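Local coordinates for enoyl-CoA hydratase (Bacillus halodurans, PDB 3LKE), which probably catalyses the hydration of enoyl-CoA thioesters, a reaction of the crotonase-like enzymes, at residues A[8-13]-A[44-49]; A[15-20]-A[52-57]; A[23-28]-A[59-64]; A[39-44]-A[94-99]; A[104-109]-A[118-123]. All coordinates share one frame; numbering follows the deposited sequence.

Contact 1 of 5, residues A[8-13]-A[44-49]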
# COMPACT_ATOMS: atom_id res chain seq x y z
N THR A 8 18.21 -18.66 -24.10
CA THR A 8 17.12 -19.33 -23.40
C THR A 8 17.41 -20.82 -23.23
O THR A 8 18.05 -21.45 -24.09
CB THR A 8 15.77 -19.13 -24.11
OG1 THR A 8 15.87 -19.56 -25.48
CG2 THR A 8 15.36 -17.67 -24.08
N GLU A 9 16.95 -21.38 -22.12
CA GLU A 9 17.16 -22.78 -21.81
C GLU A 9 16.08 -23.26 -20.87
O GLU A 9 15.81 -22.62 -19.86
CB GLU A 9 18.53 -22.98 -21.15
CG GLU A 9 18.84 -24.42 -20.78
CD GLU A 9 20.20 -24.58 -20.12
OE1 GLU A 9 21.02 -23.63 -20.20
OE2 GLU A 9 20.45 -25.65 -19.52
N ILE A 10 15.46 -24.40 -21.18
CA ILE A 10 14.52 -25.00 -20.25
C ILE A 10 15.14 -26.17 -19.49
O ILE A 10 15.69 -27.09 -20.09
CB ILE A 10 13.24 -25.49 -20.95
CG1 ILE A 10 12.50 -24.29 -21.56
CG2 ILE A 10 12.36 -26.25 -19.98
CD1 ILE A 10 11.32 -24.68 -22.41
N GLN A 11 15.07 -26.12 -18.17
CA GLN A 11 15.61 -27.18 -17.34
C GLN A 11 14.62 -27.54 -16.24
O GLN A 11 14.32 -26.72 -15.36
CB GLN A 11 16.95 -26.75 -16.73
CG GLN A 11 17.43 -27.63 -15.59
CD GLN A 11 18.88 -27.36 -15.22
OE1 GLN A 11 19.73 -27.17 -16.10
NE2 GLN A 11 19.18 -27.35 -13.92
N ASN A 12 14.10 -28.76 -16.32
CA ASN A 12 13.20 -29.26 -15.30
C ASN A 12 11.96 -28.37 -15.15
O ASN A 12 11.57 -28.02 -14.03
CB ASN A 12 13.93 -29.41 -13.97
CG ASN A 12 13.16 -30.24 -12.97
OD1 ASN A 12 12.03 -30.65 -13.23
ND2 ASN A 12 13.77 -30.50 -11.82
N ASP A 13 11.37 -28.01 -16.28
CA ASP A 13 10.13 -27.25 -16.32
C ASP A 13 10.31 -25.82 -15.81
O ASP A 13 9.36 -25.22 -15.30
CB ASP A 13 9.03 -27.98 -15.55
CG ASP A 13 8.64 -29.30 -16.21
OD1 ASP A 13 8.88 -29.46 -17.42
OD2 ASP A 13 8.10 -30.18 -15.52
N ASN A 44 6.09 -17.43 -21.61
CA ASN A 44 4.69 -17.26 -21.22
C ASN A 44 3.76 -18.19 -21.98
O ASN A 44 2.70 -18.56 -21.49
CB ASN A 44 4.24 -15.81 -21.42
CG ASN A 44 4.83 -14.88 -20.37
OD1 ASN A 44 5.28 -15.34 -19.33
ND2 ASN A 44 4.80 -13.58 -20.64
N ASN A 45 4.16 -18.56 -23.20
CA ASN A 45 3.32 -19.41 -24.04
C ASN A 45 3.63 -20.90 -23.89
O ASN A 45 2.92 -21.74 -24.45
CB ASN A 45 3.44 -19.00 -25.51
CG ASN A 45 2.74 -17.69 -25.81
OD1 ASN A 45 1.66 -17.42 -25.29
ND2 ASN A 45 3.34 -16.88 -26.67
N GLU A 46 4.67 -21.23 -23.13
CA GLU A 46 5.06 -22.63 -22.92
C GLU A 46 4.27 -23.26 -21.78
O GLU A 46 4.46 -22.90 -20.62
CB GLU A 46 6.56 -22.74 -22.65
CG GLU A 46 7.00 -24.12 -22.16
CD GLU A 46 6.74 -25.22 -23.18
OE1 GLU A 46 7.02 -25.00 -24.38
OE2 GLU A 46 6.26 -26.30 -22.78
N THR A 47 3.41 -24.21 -22.11
CA THR A 47 2.47 -24.75 -21.14
C THR A 47 3.08 -25.66 -20.07
O THR A 47 2.48 -25.83 -19.00
CB THR A 47 1.31 -25.49 -21.82
OG1 THR A 47 1.83 -26.41 -22.79
CG2 THR A 47 0.40 -24.50 -22.52
N SER A 48 4.25 -26.24 -20.33
CA SER A 48 4.83 -27.19 -19.37
C SER A 48 5.58 -26.55 -18.19
O SER A 48 5.60 -27.10 -17.09
CB SER A 48 5.73 -28.22 -20.08
OG SER A 48 6.92 -27.63 -20.60
N ILE A 49 6.18 -25.38 -18.41
CA ILE A 49 7.00 -24.78 -17.37
C ILE A 49 6.15 -24.10 -16.31
O ILE A 49 5.03 -23.69 -16.58
CB ILE A 49 8.00 -23.76 -17.94
CG1 ILE A 49 7.27 -22.56 -18.54
CG2 ILE A 49 8.91 -24.44 -18.97
CD1 ILE A 49 8.19 -21.52 -19.13
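In Ile10, CG1 lies anti to the carbonyl carbon (chi1 -63°), so CG2 stands anti to the backbone N; in Ile49, CG1 takes the crowded position between N and C (chi1 66°), which sets CG2 beside its own N. The two CG2 methyls meet at 4.0 Å, with the side chains crossing at about a right angle. A beta-branched residue suits both places, since one arm makes this touch while the other reaches elsewhere: CD1 of Ile10 comes to 4.4 Å from CG of Glu46, and Ile49 packs on Leu15. Ile10 and Asp13 lie at the end and turn of the hairpin of strands 6-10 and 14-19, laid against the turn, with Glu46 and Ile49, that joins helix 30-45 to strand 51-56 of the crotonase fold. At the tip, where Asn12 and Asp13 both have positive phi, the carbonyl O of Asp13 accepts a CA-H...O contact from CA of Ile49 at 3.2 Å. Glu46 bends at chi2 (62°), and its OE2 takes a 2.6 Å bond from OG of Ser48. The backbone N of Ser48 donates to the same OE2 at 3.2 Å, both donors approaching from above the carboxylate plane.

Contact 2 of 5, residues A[15-20]-A[52-57]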
# COMPACT_ATOMS: atom_id res chain seq x y z
N LEU A 15 12.09 -22.09 -17.34
CA LEU A 15 12.76 -21.38 -18.41
C LEU A 15 13.77 -20.38 -17.85
O LEU A 15 13.41 -19.51 -17.04
CB LEU A 15 11.75 -20.64 -19.29
CG LEU A 15 12.08 -20.16 -20.71
CD1 LEU A 15 11.80 -18.67 -20.91
CD2 LEU A 15 13.51 -20.50 -21.15
N TYR A 16 15.02 -20.51 -18.29
CA TYR A 16 16.08 -19.60 -17.89
C TYR A 16 16.38 -18.63 -19.02
O TYR A 16 16.72 -19.03 -20.13
CB TYR A 16 17.35 -20.38 -17.53
CG TYR A 16 17.20 -21.22 -16.28
CD1 TYR A 16 16.60 -22.47 -16.32
CD2 TYR A 16 17.63 -20.74 -15.05
CE1 TYR A 16 16.45 -23.24 -15.18
CE2 TYR A 16 17.49 -21.50 -13.90
CZ TYR A 16 16.90 -22.76 -13.98
OH TYR A 16 16.74 -23.51 -12.84
N ILE A 17 16.21 -17.34 -18.73
CA ILE A 17 16.46 -16.27 -19.70
C ILE A 17 17.73 -15.56 -19.26
O ILE A 17 17.78 -14.99 -18.17
CB ILE A 17 15.28 -15.26 -19.78
CG1 ILE A 17 14.00 -15.97 -20.24
CG2 ILE A 17 15.63 -14.11 -20.71
CD1 ILE A 17 12.78 -15.04 -20.36
N THR A 18 18.77 -15.64 -20.09
CA THR A 18 20.09 -15.13 -19.71
C THR A 18 20.54 -13.97 -20.57
O THR A 18 20.60 -14.07 -21.81
CB THR A 18 21.16 -16.26 -19.81
OG1 THR A 18 20.73 -17.37 -19.02
CG2 THR A 18 22.51 -15.77 -19.31
N LEU A 19 20.84 -12.84 -19.93
CA LEU A 19 21.33 -11.68 -20.64
C LEU A 19 22.82 -11.87 -20.92
O LEU A 19 23.59 -12.21 -20.03
CB LEU A 19 21.15 -10.41 -19.80
CG LEU A 19 19.74 -10.16 -19.25
CD1 LEU A 19 19.73 -8.87 -18.45
CD2 LEU A 19 18.73 -10.10 -20.38
N ASP A 20 23.20 -11.63 -22.17
CA ASP A 20 24.56 -11.87 -22.62
C ASP A 20 24.94 -10.82 -23.66
O ASP A 20 24.92 -11.07 -24.87
CB ASP A 20 24.66 -13.28 -23.21
CG ASP A 20 26.09 -13.71 -23.48
OD1 ASP A 20 27.01 -12.93 -23.17
OD2 ASP A 20 26.28 -14.83 -24.00
N ILE A 52 9.88 -18.85 -14.69
CA ILE A 52 10.78 -18.17 -15.59
C ILE A 52 11.82 -17.45 -14.74
O ILE A 52 11.46 -16.66 -13.87
CB ILE A 52 10.05 -17.15 -16.48
CG1 ILE A 52 9.07 -17.87 -17.41
CG2 ILE A 52 11.04 -16.35 -17.29
CD1 ILE A 52 8.20 -16.95 -18.20
N ILE A 53 13.09 -17.74 -14.99
CA ILE A 53 14.19 -17.16 -14.24
C ILE A 53 14.98 -16.21 -15.14
O ILE A 53 15.42 -16.61 -16.22
CB ILE A 53 15.17 -18.27 -13.77
CG1 ILE A 53 14.45 -19.29 -12.89
CG2 ILE A 53 16.35 -17.66 -13.01
CD1 ILE A 53 13.93 -18.71 -11.59
N LEU A 54 15.15 -14.96 -14.70
CA LEU A 54 15.93 -13.98 -15.47
C LEU A 54 17.27 -13.78 -14.79
O LEU A 54 17.32 -13.61 -13.57
CB LEU A 54 15.17 -12.65 -15.59
CG LEU A 54 13.89 -12.74 -16.43
CD1 LEU A 54 12.70 -12.37 -15.55
CD2 LEU A 54 13.96 -11.85 -17.63
N GLN A 55 18.35 -13.84 -15.56
CA GLN A 55 19.69 -13.80 -14.97
C GLN A 55 20.71 -13.24 -15.97
O GLN A 55 20.38 -13.00 -17.12
CB GLN A 55 20.12 -15.21 -14.55
CG GLN A 55 20.17 -16.21 -15.69
CD GLN A 55 20.45 -17.64 -15.20
OE1 GLN A 55 20.46 -17.90 -14.00
NE2 GLN A 55 20.67 -18.55 -16.14
N SER A 56 21.93 -13.03 -15.48
CA SER A 56 23.04 -12.54 -16.30
C SER A 56 24.13 -13.59 -16.29
O SER A 56 24.40 -14.21 -15.26
CB SER A 56 23.61 -11.24 -15.72
OG SER A 56 24.80 -10.87 -16.42
N LYS A 57 24.77 -13.77 -17.44
CA LYS A 57 25.85 -14.75 -17.56
C LYS A 57 27.19 -14.14 -17.16
O LYS A 57 28.21 -14.83 -17.13
CB LYS A 57 25.95 -15.27 -19.00
CG LYS A 57 26.99 -16.37 -19.15
CD LYS A 57 27.46 -16.52 -20.59
CE LYS A 57 26.34 -16.98 -21.49
NZ LYS A 57 26.86 -18.01 -22.44
O HOH W 1 28.12 -16.80 -24.85
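Strands 15-19 and 52-56 are the two parallel strands of a beta-alpha-beta unit whose connecting helix is 30-45, and their axes make an angle of 24°. The backbones alternate donor and acceptor: N of Ile53 binds O of Leu15 at 2.7 Å, and N of Ile17 binds O of Ile53 at 2.7 Å, both bonds almost straight. Gln55, Leu19 and Lys57 continue the pattern. Leu15, Ile17, Ile52 and Leu54 share one face of the sheet, where CD1 of Ile17 rests 3.8 Å from CG2 of Ile52; branched aliphatic side chains suit it because Ile17 packs against Leu36, Ala39 and Ile40 of the helix. On the other face the ring of Tyr16 runs alongside Ile53, CD2 to CB 3.7 Å. Beyond it Gln55, with CG in the crowded position (chi1 60°) and the chain then extended, swings its amide across to Thr18, NE2 donating nearly straight to OG1 at 3.1 Å. An alanine in place of this glutamine would lose the bond and would probably loosen the packing beside the Tyr16 ring. At the strand ends OD2 of Asp20 forms a long salt bridge with NZ of Lys57 (3.6 Å), also bridged by a water; Asp20 is held further by His58 and His7. This beta-alpha-beta crossover, from strand 14-19 through helix 30-45 to strand 51-56, is an element of the alpha/beta core of crotonase-like proteins.

Contact 3 of 5, residues A[23-28]-A[59-64]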
# COMPACT_ATOMS: atom_id res chain seq x y z
N GLU A 23 29.41 -6.27 -24.62
CA GLU A 23 29.83 -5.01 -25.21
C GLU A 23 29.24 -3.84 -24.44
O GLU A 23 29.94 -2.89 -24.08
CB GLU A 23 29.40 -4.92 -26.67
CG GLU A 23 29.62 -3.54 -27.26
CD GLU A 23 29.06 -3.40 -28.67
OE1 GLU A 23 28.29 -4.28 -29.11
OE2 GLU A 23 29.40 -2.39 -29.33
N LYS A 24 27.94 -3.93 -24.17
CA LYS A 24 27.22 -2.86 -23.47
C LYS A 24 26.93 -3.18 -22.00
O LYS A 24 26.08 -2.55 -21.37
CB LYS A 24 25.93 -2.55 -24.21
CG LYS A 24 26.12 -1.84 -25.55
CD LYS A 24 24.80 -1.27 -26.07
CE LYS A 24 25.00 -0.48 -27.38
NZ LYS A 24 23.74 0.18 -27.88
N LYS A 25 27.65 -4.16 -21.44
CA LYS A 25 27.42 -4.58 -20.05
C LYS A 25 25.93 -4.83 -19.79
O LYS A 25 25.37 -4.36 -18.79
CB LYS A 25 27.96 -3.55 -19.05
CG LYS A 25 29.45 -3.18 -19.21
CD LYS A 25 30.36 -4.39 -19.15
CE LYS A 25 31.83 -3.98 -18.95
NZ LYS A 25 32.13 -2.69 -19.63
N ASN A 26 25.30 -5.59 -20.69
CA ASN A 26 23.89 -5.95 -20.57
C ASN A 26 22.97 -4.73 -20.56
O ASN A 26 21.90 -4.74 -19.94
CB ASN A 26 23.66 -6.84 -19.33
CG ASN A 26 24.20 -8.25 -19.52
OD1 ASN A 26 24.63 -8.63 -20.62
ND2 ASN A 26 24.20 -9.02 -18.45
N GLY A 27 23.40 -3.68 -21.25
CA GLY A 27 22.61 -2.45 -21.36
C GLY A 27 21.36 -2.67 -22.18
O GLY A 27 21.27 -3.63 -22.95
N LEU A 28 20.38 -1.79 -22.00
CA LEU A 28 19.09 -1.95 -22.65
C LEU A 28 19.00 -1.07 -23.89
O LEU A 28 19.03 0.15 -23.81
CB LEU A 28 17.96 -1.60 -21.67
CG LEU A 28 18.06 -2.27 -20.30
CD1 LEU A 28 16.87 -1.86 -19.43
CD2 LEU A 28 18.11 -3.76 -20.45
N ARG A 59 29.68 -12.21 -14.54
CA ARG A 59 29.95 -12.05 -13.12
C ARG A 59 29.87 -10.59 -12.66
O ARG A 59 29.29 -10.30 -11.61
CB ARG A 59 31.34 -12.64 -12.79
CG ARG A 59 31.74 -12.56 -11.33
CD ARG A 59 32.98 -13.42 -11.06
NE ARG A 59 32.76 -14.81 -11.43
CZ ARG A 59 33.34 -15.42 -12.46
NH1 ARG A 59 34.21 -14.77 -13.22
NH2 ARG A 59 33.06 -16.69 -12.72
N ALA A 60 30.42 -9.68 -13.45
CA ALA A 60 30.60 -8.30 -13.00
C ALA A 60 29.32 -7.48 -12.87
O ALA A 60 29.26 -6.54 -12.08
CB ALA A 60 31.61 -7.57 -13.88
N TYR A 61 28.29 -7.81 -13.64
CA TYR A 61 27.12 -6.95 -13.70
C TYR A 61 25.85 -7.72 -13.99
O TYR A 61 25.87 -8.73 -14.70
CB TYR A 61 27.31 -5.89 -14.79
CG TYR A 61 27.87 -6.47 -16.08
CD1 TYR A 61 27.03 -7.00 -17.05
CD2 TYR A 61 29.23 -6.49 -16.31
CE1 TYR A 61 27.54 -7.53 -18.23
CE2 TYR A 61 29.75 -7.02 -17.48
CZ TYR A 61 28.90 -7.54 -18.44
OH TYR A 61 29.44 -8.08 -19.59
N PHE A 62 24.72 -7.26 -13.45
CA PHE A 62 23.46 -7.78 -13.93
C PHE A 62 23.04 -7.03 -15.18
O PHE A 62 22.85 -7.62 -16.24
CB PHE A 62 22.34 -7.65 -12.89
CG PHE A 62 21.02 -8.11 -13.41
CD1 PHE A 62 20.74 -9.45 -13.54
CD2 PHE A 62 20.05 -7.19 -13.80
CE1 PHE A 62 19.54 -9.89 -14.03
CE2 PHE A 62 18.84 -7.62 -14.29
CZ PHE A 62 18.58 -8.97 -14.41
N SER A 63 22.88 -5.72 -15.04
CA SER A 63 22.58 -4.85 -16.19
C SER A 63 22.91 -3.40 -15.91
O SER A 63 22.49 -2.83 -14.89
CB SER A 63 21.12 -4.98 -16.64
OG SER A 63 20.82 -4.02 -17.65
N SER A 64 23.65 -2.79 -16.82
CA SER A 64 24.00 -1.39 -16.69
C SER A 64 22.83 -0.46 -17.02
O SER A 64 22.93 0.75 -16.86
CB SER A 64 25.21 -1.07 -17.58
OG SER A 64 24.90 -1.32 -18.94
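Two loops of the crotonase fold, one following strand 14-19 and one following strand 51-56, are stitched together here at the carboxyl ends of neighbouring parallel strands. Tyr61 holds CG in the crowded position between its N and carbonyl carbon (chi1 45°), which turns the ring toward residues 23-28. One face takes CA of Lys25 as a CH-pi contact, 3.8 Å from the ring centroid, while the amide of Asn26 meets the ring edge almost perpendicular to it (82°). The ring of His58 also meets Tyr61. An alanine here would remove both the face and the edge, and would probably leave the Lys25-Asn26 turn less firmly placed. Lys25 and Asn26 both have positive phi, and asparagine tolerates this conformation well. With CG beside its own N (chi1 -72°), Asn26 sends ND2 to O of Phe62 at 2.9 Å, and its OD1 is taken by N of Tyr21. Polar, compact serines suit the other side: N of Ser64 binds O of Lys25 at 3.1 Å, and OG of Ser64 lies 3.0 Å from O of Lys24. OG of Ser63, anti to its backbone N, donates from above the carbonyl plane to O of Asn26 at 2.6 Å.

Contact 4 of 5, residues A[39-44]-A[94-99]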
# COMPACT_ATOMS: atom_id res chain seq x y z
N ALA A 39 11.93 -13.82 -25.88
CA ALA A 39 12.18 -14.87 -24.91
C ALA A 39 11.09 -14.91 -23.85
O ALA A 39 10.62 -15.98 -23.46
CB ALA A 39 13.55 -14.67 -24.26
N ILE A 40 10.68 -13.74 -23.38
CA ILE A 40 9.64 -13.64 -22.35
C ILE A 40 8.32 -14.22 -22.85
O ILE A 40 7.67 -15.00 -22.15
CB ILE A 40 9.42 -12.17 -21.93
CG1 ILE A 40 10.64 -11.65 -21.15
CG2 ILE A 40 8.15 -12.06 -21.08
CD1 ILE A 40 10.69 -10.14 -21.01
N ARG A 41 7.93 -13.83 -24.06
CA ARG A 41 6.69 -14.31 -24.66
C ARG A 41 6.71 -15.82 -24.87
O ARG A 41 5.72 -16.51 -24.60
CB ARG A 41 6.45 -13.60 -25.99
CG ARG A 41 6.01 -12.15 -25.83
CD ARG A 41 5.97 -11.40 -27.16
NE ARG A 41 5.29 -10.12 -27.00
CZ ARG A 41 5.39 -9.10 -27.85
NH1 ARG A 41 6.15 -9.21 -28.93
NH2 ARG A 41 4.73 -7.98 -27.60
N ALA A 42 7.84 -16.33 -25.35
CA ALA A 42 7.99 -17.76 -25.58
C ALA A 42 7.81 -18.54 -24.27
O ALA A 42 7.19 -19.60 -24.25
CB ALA A 42 9.34 -18.07 -26.21
N GLY A 43 8.35 -18.00 -23.18
CA GLY A 43 8.20 -18.62 -21.88
C GLY A 43 6.76 -18.57 -21.39
O GLY A 43 6.27 -19.53 -20.80
N ASN A 44 6.09 -17.43 -21.61
CA ASN A 44 4.69 -17.26 -21.22
C ASN A 44 3.76 -18.19 -21.98
O ASN A 44 2.70 -18.56 -21.49
CB ASN A 44 4.24 -15.81 -21.42
CG ASN A 44 4.83 -14.88 -20.37
OD1 ASN A 44 5.28 -15.34 -19.33
ND2 ASN A 44 4.80 -13.58 -20.64
N VAL A 94 8.48 -5.21 -19.83
CA VAL A 94 7.98 -5.03 -18.46
C VAL A 94 6.57 -5.60 -18.28
O VAL A 94 6.27 -6.30 -17.31
CB VAL A 94 7.99 -3.54 -18.03
CG1 VAL A 94 7.30 -3.37 -16.67
CG2 VAL A 94 9.42 -3.00 -17.98
N LEU A 95 5.69 -5.28 -19.22
CA LEU A 95 4.29 -5.67 -19.13
C LEU A 95 4.15 -7.18 -19.24
O LEU A 95 3.38 -7.80 -18.51
CB LEU A 95 3.47 -4.94 -20.21
CG LEU A 95 1.95 -5.02 -20.10
CD1 LEU A 95 1.50 -4.57 -18.72
CD2 LEU A 95 1.32 -4.16 -21.21
N GLU A 96 4.92 -7.78 -20.15
CA GLU A 96 4.89 -9.23 -20.38
C GLU A 96 5.48 -10.05 -19.24
O GLU A 96 5.05 -11.18 -18.99
CB GLU A 96 5.62 -9.57 -21.69
CG GLU A 96 5.04 -8.86 -22.88
CD GLU A 96 4.11 -9.74 -23.69
OE1 GLU A 96 3.83 -10.88 -23.25
OE2 GLU A 96 3.67 -9.27 -24.76
N ILE A 97 6.44 -9.49 -18.52
CA ILE A 97 6.89 -10.12 -17.29
C ILE A 97 5.76 -10.03 -16.27
O ILE A 97 5.35 -11.03 -15.71
CB ILE A 97 8.14 -9.44 -16.72
CG1 ILE A 97 9.32 -9.63 -17.68
CG2 ILE A 97 8.50 -10.00 -15.33
CD1 ILE A 97 10.54 -8.82 -17.31
N PHE A 98 5.25 -8.82 -16.08
CA PHE A 98 4.22 -8.59 -15.08
C PHE A 98 3.01 -9.49 -15.26
O PHE A 98 2.44 -9.98 -14.29
CB PHE A 98 3.76 -7.13 -15.13
CG PHE A 98 2.87 -6.76 -13.97
CD1 PHE A 98 3.41 -6.50 -12.72
CD2 PHE A 98 1.50 -6.65 -14.15
CE1 PHE A 98 2.59 -6.14 -11.66
CE2 PHE A 98 0.67 -6.30 -13.07
CZ PHE A 98 1.22 -6.04 -11.84
N THR A 99 2.60 -9.71 -16.51
CA THR A 99 1.40 -10.50 -16.76
C THR A 99 1.73 -11.97 -17.01
O THR A 99 0.86 -12.74 -17.44
CB THR A 99 0.60 -9.97 -17.97
OG1 THR A 99 1.43 -9.91 -19.14
CG2 THR A 99 0.04 -8.57 -17.69
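Residues 39-44 of helix 30-45 and 94-98 of helix 81-98 run side by side, their axes 9.6 Å apart at closest and 21° from parallel, with Glu96 in the middle of the interface. The first helix connects two parallel strands of the central sheet; the second leads into strand 103-108. Ile40 crosses Glu96 and Ile97 obliquely. Its CG2 methyl presses on CB of Glu96 at 3.6 Å, and its CD1 lies against CG1 of Ile97 at 3.6 Å, so the buried side of the interface, toward Ile97, is aliphatic; isoleucine suits it by offering two arms to two neighbours. On the more exposed side Glu96 bends at chi2 and turns its carboxylate to Arg41, whose chain is extended from CG to NE. The guanidinium comes side-on in a salt bridge: NE donates to OE2 at 2.9 Å and NH2 reaches the same OE2 at 3.3 Å, less straight. OE2 lies in the guanidinium plane, but the two flat groups are turned 77° apart, so Arg41 meets the oxygen from above the carboxylate plane. Asn44 directs ND2 to the backbone O of Glu96 at 2.9 Å, from above the carbonyl plane, while its OD1 bonds with OG of Ser100. Two donors on one carboxylate oxygen would be expected to keep Glu96 ionised, and Asn44 supplies an N-H to the carbonyl of Glu96, in the last turn of helix 81-98.

Contact 5 of 5, residues A[104-109]-A[118-123]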
# COMPACT_ATOMS: atom_id res chain seq x y z
N THR A 104 7.82 -15.80 -11.69
CA THR A 104 8.93 -15.06 -12.29
C THR A 104 9.94 -14.63 -11.23
O THR A 104 9.58 -14.07 -10.19
CB THR A 104 8.41 -13.83 -13.07
OG1 THR A 104 7.61 -13.03 -12.19
CG2 THR A 104 7.56 -14.29 -14.24
N VAL A 105 11.22 -14.93 -11.47
CA VAL A 105 12.27 -14.62 -10.52
C VAL A 105 13.44 -13.96 -11.24
O VAL A 105 13.89 -14.46 -12.27
CB VAL A 105 12.78 -15.91 -9.83
CG1 VAL A 105 13.86 -15.59 -8.81
CG2 VAL A 105 11.63 -16.66 -9.20
N ALA A 106 13.95 -12.86 -10.69
CA ALA A 106 15.15 -12.22 -11.22
C ALA A 106 16.32 -12.44 -10.28
O ALA A 106 16.21 -12.27 -9.07
CB ALA A 106 14.90 -10.72 -11.43
N LEU A 107 17.45 -12.87 -10.84
CA LEU A 107 18.64 -13.10 -10.03
C LEU A 107 19.62 -11.98 -10.30
O LEU A 107 20.19 -11.92 -11.40
CB LEU A 107 19.26 -14.46 -10.37
CG LEU A 107 18.29 -15.64 -10.33
CD1 LEU A 107 18.99 -16.95 -10.71
CD2 LEU A 107 17.69 -15.74 -8.94
N ILE A 108 19.80 -11.09 -9.33
CA ILE A 108 20.65 -9.93 -9.50
C ILE A 108 22.03 -10.23 -8.95
O ILE A 108 22.25 -10.16 -7.74
CB ILE A 108 20.11 -8.69 -8.77
CG1 ILE A 108 18.60 -8.50 -9.01
CG2 ILE A 108 20.89 -7.45 -9.17
CD1 ILE A 108 18.23 -8.33 -10.49
N ASN A 109 22.96 -10.56 -9.84
CA ASN A 109 24.28 -11.03 -9.42
C ASN A 109 25.29 -9.91 -9.18
O ASN A 109 26.05 -9.95 -8.22
CB ASN A 109 24.84 -12.04 -10.42
CG ASN A 109 25.02 -11.45 -11.80
OD1 ASN A 109 24.13 -10.80 -12.33
ND2 ASN A 109 26.18 -11.67 -12.40
N ASN A 118 15.11 -1.80 -12.74
CA ASN A 118 13.67 -1.51 -12.59
C ASN A 118 12.75 -2.43 -13.37
O ASN A 118 11.66 -2.76 -12.89
CB ASN A 118 13.39 -0.04 -12.91
CG ASN A 118 14.13 0.89 -11.98
OD1 ASN A 118 14.39 0.53 -10.84
ND2 ASN A 118 14.45 2.10 -12.44
N MET A 119 13.18 -2.86 -14.56
CA MET A 119 12.41 -3.86 -15.32
C MET A 119 12.12 -5.10 -14.47
O MET A 119 11.03 -5.68 -14.54
CB MET A 119 13.10 -4.24 -16.64
CG MET A 119 12.90 -3.20 -17.75
SD MET A 119 13.25 -3.80 -19.43
CE MET A 119 13.40 -5.59 -19.09
N MET A 120 13.08 -5.49 -13.64
CA MET A 120 12.92 -6.71 -12.85
C MET A 120 11.94 -6.54 -11.69
O MET A 120 11.58 -7.52 -11.04
CB MET A 120 14.27 -7.25 -12.36
CG MET A 120 15.26 -7.59 -13.50
SD MET A 120 14.65 -8.83 -14.69
CE MET A 120 14.33 -7.82 -16.11
N LEU A 121 11.53 -5.30 -11.41
CA LEU A 121 10.54 -5.08 -10.36
C LEU A 121 9.18 -5.67 -10.72
O LEU A 121 8.32 -5.84 -9.85
CB LEU A 121 10.42 -3.58 -10.05
CG LEU A 121 11.68 -2.97 -9.44
CD1 LEU A 121 11.50 -1.45 -9.29
CD2 LEU A 121 11.96 -3.61 -8.09
N ALA A 122 9.01 -6.04 -11.99
CA ALA A 122 7.81 -6.73 -12.43
C ALA A 122 7.77 -8.20 -12.00
O ALA A 122 6.72 -8.84 -12.09
CB ALA A 122 7.65 -6.63 -13.92
N CYS A 123 8.91 -8.73 -11.56
CA CYS A 123 8.99 -10.15 -11.22
C CYS A 123 8.35 -10.43 -9.86
O CYS A 123 8.21 -9.54 -9.02
CB CYS A 123 10.44 -10.63 -11.16
SG CYS A 123 11.28 -10.66 -12.75
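The CB methyl of Ala106 is the main bump on strand 104-108, and it fits a corner whose two adjoining walls are Met120 and Cys123. Met120 leaves its backbone toward the strand and then bends away at chi2 (-59°), folding round the methyl: CB of Met120 sits 3.6 Å from CB of Ala106, with SD at 3.8 Å from the same carbon. SG of Cys123 forms the adjoining wall, 3.9 Å from CB of Ala106. A side chain as small as alanine suits the spot, with both walls close upon its methyl. Further along the strand the tip of Ile108, CD1, reaches CG of Met120 at 4.3 Å, and Phe62 packs on both of these residues. At the opposite end Thr104 holds OG1 in the crowded position (chi1 55°), 3.3 Å from CA of Cys123; the hydroxyl accepts a bond from N of Asp124, so this buried group has a polar partner. CB of Cys123 in turn rests 3.7 Å from the carbonyl O of Thr104. Val105 and Leu107 point the other way, to Ile53. Residues 119-122 form a tight 3-10 turn that brings Met120 and Cys123 to the strand together. This compact return, from strand 103-108 through strand 111-113 and helix 115-118 to the parallel strand 125-129, is consistent with the core of the crotonase fold.

Contacts 3 and 5 are buried, contacts 2 and 4 partly so, and contact 1 lies at the surface. Contacts 1, 2 and 5 reach the same central sheet: contact 1 at the hairpin on its edge, contact 2 between two strands, and contact 5 on the next strand. Asn44, at the end of helix 30-45, lies in the segments of contacts 1 and 4 but takes part only in contact 4, which touches contact 5 through Val94 and Ile97. Chemistry follows position: contact 1 relies on a methyl contact and a CA-H...O contact, contact 2 on regular backbone pairing, contact 3 on bonds between loops, contact 4 on a salt bridge beside aliphatic packing, and contact 5 almost wholly on shape.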